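Local coordinates for ABC transporter periplasmic peptide-binding protein (Pseudoalteromonas, PDB 4QFL) that binds dipeptides in the periplasm and probably hands them to an ABC transporter for uptake into the cell, at residues A[129-133]-A[191-195]; A[314-318]-A[353-359]; A[169-173]-A[474-478]. All coordinates share one frame; numbering follows the deposited sequence.

Overall arrangement
The three contacts lie far apart in one chain and do not touch one another. Interaction 1, between the loop after helix 115-126 and helix 188-196, and interaction 2, between the turn after helix 307-314 and the start of helix 356-363, stand on opposite sides of the chain's centre, their centres 54 Å apart. Interaction 3 joins the loop after strand 162-167 to the end of helix 465-475, with nearest atoms about 16 Å from interaction 1 and about 25 Å from interaction 2. Along the chain interaction 1 precedes interaction 2 and alternates with interaction 3, whose segments enclose interaction 2. No segment includes a residue lining the dipeptide pocket, so the contacts concern the scaffold around it.

Interaction 1: A[129-133]-A[191-195]; sequences YNPYH and AMALK
Tyr132 reaches across to helix 188-196 and sets its hydroxyl on the backbone of Ala191, a clear case of a tyrosine reading a helix carbonyl. Its OH donates to Ala191 O at 2.6 Å, in the carbonyl plane and on a lone pair, with a C=O...O angle of 124°. That oxygen also accepts the helical bond from Lys195 N, so two donors grip it. The tyrosine CG lies anti to its own carbonyl carbon (chi1 -84°), which swings the ring from the turn toward the helix. Along the same side of the ring, CE1 rests 3.7 Å from Ala191 CB, and the Met192 methyl, CE, comes up obliquely at 4.0 Å from CE1. The OH further meets Leu194 CB at 3.6 Å.

Pro131 and Lys195 make the outer part of the contact. Pro131 CB lies 4.0 Å from Lys195 CD, an approach made through the aliphatic part of the lysine, while Pro131 CG faces Met192 CE. The turn carrying these residues is a type I turn from Asn130 to His133, and Asn130 OD1 accepts from Tyr132 N at 2.7 Å in an Asx turn that fixes the base of the tyrosine. Phe120 of helix 115-126 and Phe203 meet the Tyr132 ring, completing an aromatic cluster. The chemistry therefore implies a directional polar bond embedded in apolar surroundings, with the hydroxyl's proton spent on a carbonyl already engaged within its helix.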
# COMPACT_ATOMS: atom_id res chain seq x y z
N TYR A 129 24.70 9.52 -5.73
CA TYR A 129 25.76 10.14 -4.94
C TYR A 129 25.40 10.33 -3.48
O TYR A 129 26.26 10.59 -2.65
CB TYR A 129 26.17 11.48 -5.53
CG TYR A 129 26.90 11.33 -6.83
CD1 TYR A 129 28.22 10.90 -6.86
CD2 TYR A 129 26.27 11.60 -8.03
CE1 TYR A 129 28.89 10.75 -8.05
CE2 TYR A 129 26.93 11.46 -9.22
CZ TYR A 129 28.24 11.04 -9.24
OH TYR A 129 28.87 10.91 -10.45
N ASN A 130 24.11 10.22 -3.18
CA ASN A 130 23.65 10.29 -1.80
C ASN A 130 24.25 9.11 -1.05
O ASN A 130 24.13 7.98 -1.48
CB ASN A 130 22.12 10.28 -1.74
CG ASN A 130 21.60 10.43 -0.33
OD1 ASN A 130 21.95 9.63 0.55
ND2 ASN A 130 20.78 11.45 -0.09
N PRO A 131 24.90 9.38 0.09
CA PRO A 131 25.63 8.32 0.77
C PRO A 131 24.72 7.21 1.27
O PRO A 131 25.20 6.16 1.68
CB PRO A 131 26.28 9.05 1.94
CG PRO A 131 25.40 10.23 2.17
CD PRO A 131 24.96 10.65 0.82
N TYR A 132 23.42 7.44 1.22
CA TYR A 132 22.47 6.44 1.68
C TYR A 132 21.71 5.79 0.53
O TYR A 132 20.88 4.90 0.73
CB TYR A 132 21.51 7.05 2.69
CG TYR A 132 22.08 7.08 4.08
CD1 TYR A 132 23.00 8.05 4.47
CD2 TYR A 132 21.71 6.12 5.00
CE1 TYR A 132 23.52 8.06 5.75
CE2 TYR A 132 22.21 6.12 6.27
CZ TYR A 132 23.12 7.09 6.65
OH TYR A 132 23.61 7.06 7.94
N HIS A 133 22.00 6.24 -0.68
CA HIS A 133 21.30 5.69 -1.84
C HIS A 133 21.36 4.17 -1.86
O HIS A 133 20.35 3.51 -2.11
CB HIS A 133 21.88 6.24 -3.14
CG HIS A 133 21.15 5.75 -4.36
ND1 HIS A 133 19.82 6.04 -4.59
CD2 HIS A 133 21.56 4.98 -5.39
CE1 HIS A 133 19.45 5.48 -5.73
NE2 HIS A 133 20.48 4.83 -6.23
N ALA A 191 21.38 10.80 10.11
CA ALA A 191 22.03 10.05 9.02
C ALA A 191 23.52 10.34 8.91
O ALA A 191 24.31 9.43 8.72
CB ALA A 191 21.34 10.33 7.71
N MET A 192 23.89 11.61 9.03
CA MET A 192 25.30 12.02 8.96
C MET A 192 26.09 11.57 10.19
O MET A 192 27.28 11.27 10.10
CB MET A 192 25.39 13.53 8.77
CG MET A 192 24.95 14.02 7.40
SD MET A 192 25.56 12.92 6.09
CE MET A 192 24.07 12.01 5.68
N ALA A 193 25.41 11.52 11.32
CA ALA A 193 25.99 11.02 12.56
C ALA A 193 26.35 9.53 12.47
O ALA A 193 27.47 9.13 12.77
CB ALA A 193 25.04 11.25 13.72
N LEU A 194 25.37 8.72 12.07
CA LEU A 194 25.60 7.30 11.89
C LEU A 194 26.70 7.01 10.87
O LEU A 194 27.52 6.12 11.07
CB LEU A 194 24.30 6.61 11.46
CG LEU A 194 23.18 6.55 12.50
CD1 LEU A 194 21.99 5.84 11.91
CD2 LEU A 194 23.65 5.83 13.74
N LYS A 195 26.71 7.77 9.79
CA LYS A 195 27.75 7.64 8.77
C LYS A 195 29.14 7.78 9.38
O LYS A 195 30.03 6.97 9.12
CB LYS A 195 27.54 8.67 7.66
CG LYS A 195 28.59 8.67 6.56
CD LYS A 195 28.20 9.63 5.44
CE LYS A 195 29.41 10.02 4.60
NZ LYS A 195 30.01 8.88 3.87

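Interaction 2: A[314-318]-A[353-359]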
# COMPACT_ATOMS: atom_id res chain seq x y z
N VAL A 314 -10.56 -17.62 -16.08
CA VAL A 314 -11.44 -16.64 -15.46
C VAL A 314 -12.92 -17.04 -15.52
O VAL A 314 -13.65 -16.85 -14.55
CB VAL A 314 -11.27 -15.24 -16.09
CG1 VAL A 314 -12.39 -14.33 -15.67
CG2 VAL A 314 -9.91 -14.64 -15.70
N HIS A 315 -13.34 -17.59 -16.66
CA HIS A 315 -14.75 -17.95 -16.86
C HIS A 315 -15.21 -19.09 -15.95
O HIS A 315 -16.40 -19.34 -15.80
CB HIS A 315 -15.02 -18.31 -18.33
CG HIS A 315 -15.15 -17.12 -19.24
ND1 HIS A 315 -16.04 -16.10 -19.01
CD2 HIS A 315 -14.50 -16.81 -20.39
CE1 HIS A 315 -15.94 -15.20 -19.97
NE2 HIS A 315 -15.01 -15.61 -20.82
N ALA A 316 -14.25 -19.78 -15.33
CA ALA A 316 -14.56 -20.92 -14.48
C ALA A 316 -14.89 -20.50 -13.05
O ALA A 316 -15.27 -21.33 -12.23
CB ALA A 316 -13.39 -21.88 -14.48
N ILE A 317 -14.74 -19.21 -12.76
CA ILE A 317 -14.78 -18.75 -11.37
C ILE A 317 -16.13 -18.20 -10.94
O ILE A 317 -16.63 -17.24 -11.50
CB ILE A 317 -13.69 -17.70 -11.10
CG1 ILE A 317 -12.34 -18.23 -11.57
CG2 ILE A 317 -13.63 -17.38 -9.61
CD1 ILE A 317 -11.96 -19.55 -10.92
N ASP A 318 -16.70 -18.84 -9.93
CA ASP A 318 -17.99 -18.42 -9.40
C ASP A 318 -17.81 -17.19 -8.55
O ASP A 318 -17.64 -17.29 -7.33
CB ASP A 318 -18.60 -19.53 -8.55
CG ASP A 318 -20.09 -19.31 -8.27
OD1 ASP A 318 -20.58 -18.17 -8.45
OD2 ASP A 318 -20.76 -20.28 -7.87
N ILE A 353 -17.88 -13.39 -17.82
CA ILE A 353 -18.97 -13.91 -17.00
C ILE A 353 -18.68 -15.33 -16.56
O ILE A 353 -18.10 -16.11 -17.31
CB ILE A 353 -20.31 -13.87 -17.73
CG1 ILE A 353 -20.67 -12.43 -18.06
CG2 ILE A 353 -21.39 -14.48 -16.88
CD1 ILE A 353 -22.04 -12.29 -18.66
N PHE A 354 -19.08 -15.66 -15.34
CA PHE A 354 -18.96 -17.02 -14.85
C PHE A 354 -19.76 -17.96 -15.77
O PHE A 354 -20.98 -17.86 -15.87
CB PHE A 354 -19.46 -17.10 -13.41
CG PHE A 354 -19.61 -18.50 -12.91
CD1 PHE A 354 -18.56 -19.39 -13.00
CD2 PHE A 354 -20.80 -18.91 -12.35
CE1 PHE A 354 -18.70 -20.68 -12.54
CE2 PHE A 354 -20.95 -20.21 -11.89
CZ PHE A 354 -19.89 -21.09 -11.99
N ASP A 355 -19.05 -18.85 -16.44
CA ASP A 355 -19.65 -19.80 -17.37
C ASP A 355 -18.72 -20.99 -17.52
O ASP A 355 -17.83 -20.96 -18.37
CB ASP A 355 -19.89 -19.13 -18.71
CG ASP A 355 -20.79 -19.94 -19.60
OD1 ASP A 355 -20.85 -21.17 -19.42
OD2 ASP A 355 -21.46 -19.34 -20.48
N PRO A 356 -18.91 -22.03 -16.70
CA PRO A 356 -17.98 -23.16 -16.61
C PRO A 356 -17.88 -23.95 -17.91
O PRO A 356 -16.80 -24.46 -18.22
CB PRO A 356 -18.58 -24.03 -15.51
CG PRO A 356 -19.49 -23.13 -14.74
CD PRO A 356 -20.04 -22.18 -15.75
N GLN A 357 -18.97 -24.04 -18.66
CA GLN A 357 -18.97 -24.76 -19.93
C GLN A 357 -18.16 -24.00 -20.99
O GLN A 357 -17.50 -24.60 -21.84
CB GLN A 357 -20.40 -24.99 -20.42
CG GLN A 357 -20.52 -25.96 -21.59
CD GLN A 357 -21.81 -25.79 -22.38
OE1 GLN A 357 -22.21 -26.68 -23.14
NE2 GLN A 357 -22.46 -24.64 -22.21
N LEU A 358 -18.23 -22.68 -20.93
CA LEU A 358 -17.46 -21.84 -21.84
C LEU A 358 -15.97 -21.93 -21.51
O LEU A 358 -15.13 -21.91 -22.41
CB LEU A 358 -17.94 -20.39 -21.71
CG LEU A 358 -17.65 -19.43 -22.86
CD1 LEU A 358 -17.64 -18.00 -22.34
CD2 LEU A 358 -16.34 -19.75 -23.53
N ALA A 359 -15.65 -22.03 -20.22
CA ALA A 359 -14.27 -22.15 -19.78
C ALA A 359 -13.63 -23.43 -20.31
O ALA A 359 -12.49 -23.44 -20.79
CB ALA A 359 -14.22 -22.12 -18.26
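His315 and Phe354 carry this contact, in which two turns leading into helices are bound by hydrogen bonds and ring contacts. Of the hydrogen bonds, Asp355 N gives to His315 O at 2.8 Å, and His315 ND1 gives to Ile353 O at 2.7 Å. The latter oxygen lies near the imidazole plane, although the donor is tilted 26° from the carbonyl plane. Together they hold His315 by backbone and side chain.

Of the ring contacts, Leu358 CD1 sits over the centre of the imidazole face in a CH-pi contact, 3.8 Å from the centroid. Phe354 is sandwiched: Asp318 CA lies over one face and Pro356 CD over the opposite one, while the Asp318 carboxylate stacks 7° from parallel to the ring. With CG anti to the backbone N (chi1 169°), the ring is carried over Asp318. Replacing Phe354 by an alanine would probably open a gap between Asp318 and Pro356.

Ala316 CB and Ala359 CB close the apolar side at 3.9 Å. Asp318 and Asp355 are N-caps of helices 319-325 and 356-363, and Leu400 of helix 389-401 packs against Ala316 and Ile317.

Interaction 3: A[169-173]-A[474-478]; sequences NAESS and ALDTT
The backbones of 169-173 and 474-478 come closest at Glu171 and Leu475, whose CA atoms are 4.8 Å apart, and Ser172 N donates to Leu475 O at 3.0 Å, in the carbonyl plane and on a lone pair. The same oxygen takes a CA-H...O contact from Glu171 CA, so neighbouring residues of the loop converge on one carbonyl near the helix end.

Among the side chains Ser172 does most of the polar work. Its OG, at a chi1 of 51°, stands between its own backbone N and carbonyl carbon, and from there it donates to Thr477 O at 3.1 Å. The hydroxyl approaches from above the carbonyl plane, 46° out of it, and thus misses the lone-pair direction that the backbone N-H finds on Leu475 O. Ser172 therefore holds two carbonyls two residues apart, Leu475 O through its backbone and Thr477 O through its side chain. Its CB also meets the Thr478 methyl, CG2, at 3.9 Å.

Leu475 supplies the apolar side. Its CD2 branch presses on Ser173, 3.5 Å from OG and slightly farther from CB, while CD1 comes within 4.2 Å of OE2 at the end of the extended Glu171 chain, the two side chains crossing at a slant. At the outer margin a water bridges Ala170 O, at 2.7 Å, and Asp476 OD1, joining the segments where no direct bond does so.

Arg483 of helix 480-497 touches both Ser172 and Leu475, and Asp441 touches Ser173 and Leu475 from a neighbouring loop. Here the loop leading from strand 162-167 to helix 174-178 meets the chain leaving helix 465-475, a long-range tie in a protein of the bacterial extracellular solute-binding family 5.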
# COMPACT_ATOMS: atom_id res chain seq x y z
N ASN A 169 10.46 16.00 -16.40
CA ASN A 169 9.20 16.14 -17.12
C ASN A 169 8.07 16.43 -16.11
O ASN A 169 8.18 16.10 -14.93
CB ASN A 169 8.87 14.86 -17.91
CG ASN A 169 9.88 14.58 -19.02
OD1 ASN A 169 9.81 15.17 -20.10
ND2 ASN A 169 10.81 13.67 -18.76
N ALA A 170 6.99 17.04 -16.57
CA ALA A 170 5.83 17.18 -15.70
C ALA A 170 5.16 15.82 -15.54
O ALA A 170 5.12 15.01 -16.47
CB ALA A 170 4.85 18.20 -16.26
N GLU A 171 4.68 15.55 -14.33
CA GLU A 171 3.84 14.39 -14.06
C GLU A 171 2.73 14.92 -13.17
O GLU A 171 3.01 15.48 -12.12
CB GLU A 171 4.61 13.29 -13.31
CG GLU A 171 5.59 12.51 -14.17
CD GLU A 171 6.04 11.19 -13.54
OE1 GLU A 171 6.85 10.47 -14.18
OE2 GLU A 171 5.60 10.86 -12.43
N SER A 172 1.49 14.75 -13.59
CA SER A 172 0.38 15.33 -12.85
C SER A 172 0.10 14.59 -11.55
O SER A 172 -0.71 15.02 -10.75
CB SER A 172 -0.89 15.39 -13.71
OG SER A 172 -1.17 14.13 -14.30
N SER A 173 0.79 13.47 -11.34
CA SER A 173 0.58 12.68 -10.13
C SER A 173 1.61 13.02 -9.08
O SER A 173 1.61 12.45 -8.00
CB SER A 173 0.68 11.18 -10.45
OG SER A 173 1.95 10.88 -11.01
N ALA A 474 -1.54 10.16 -19.63
CA ALA A 474 -2.43 10.58 -18.54
C ALA A 474 -1.69 11.43 -17.52
O ALA A 474 -2.30 12.22 -16.81
CB ALA A 474 -3.04 9.36 -17.86
N LEU A 475 -0.38 11.27 -17.46
CA LEU A 475 0.44 12.05 -16.54
C LEU A 475 1.00 13.30 -17.23
O LEU A 475 1.52 14.20 -16.57
CB LEU A 475 1.56 11.20 -15.97
CG LEU A 475 1.08 10.06 -15.07
CD1 LEU A 475 2.27 9.36 -14.45
CD2 LEU A 475 0.14 10.57 -13.98
N ASP A 476 0.89 13.34 -18.56
CA ASP A 476 1.36 14.47 -19.36
C ASP A 476 0.44 15.68 -19.28
O ASP A 476 0.78 16.75 -19.79
CB ASP A 476 1.54 14.07 -20.83
CG ASP A 476 2.80 13.26 -21.07
OD1 ASP A 476 3.70 13.30 -20.21
OD2 ASP A 476 2.89 12.59 -22.13
N THR A 477 -0.72 15.52 -18.64
CA THR A 477 -1.70 16.60 -18.56
C THR A 477 -2.43 16.60 -17.22
O THR A 477 -2.63 15.55 -16.62
CB THR A 477 -2.72 16.51 -19.70
OG1 THR A 477 -3.75 17.48 -19.51
CG2 THR A 477 -3.33 15.12 -19.74
N THR A 478 -2.83 17.78 -16.76
CA THR A 478 -3.58 17.90 -15.51
C THR A 478 -5.08 17.98 -15.77
O THR A 478 -5.88 17.98 -14.84
CB THR A 478 -3.18 19.16 -14.75
OG1 THR A 478 -3.53 20.30 -15.54
CG2 THR A 478 -1.69 19.16 -14.48
O HOH W 1 4.93 15.24 -19.11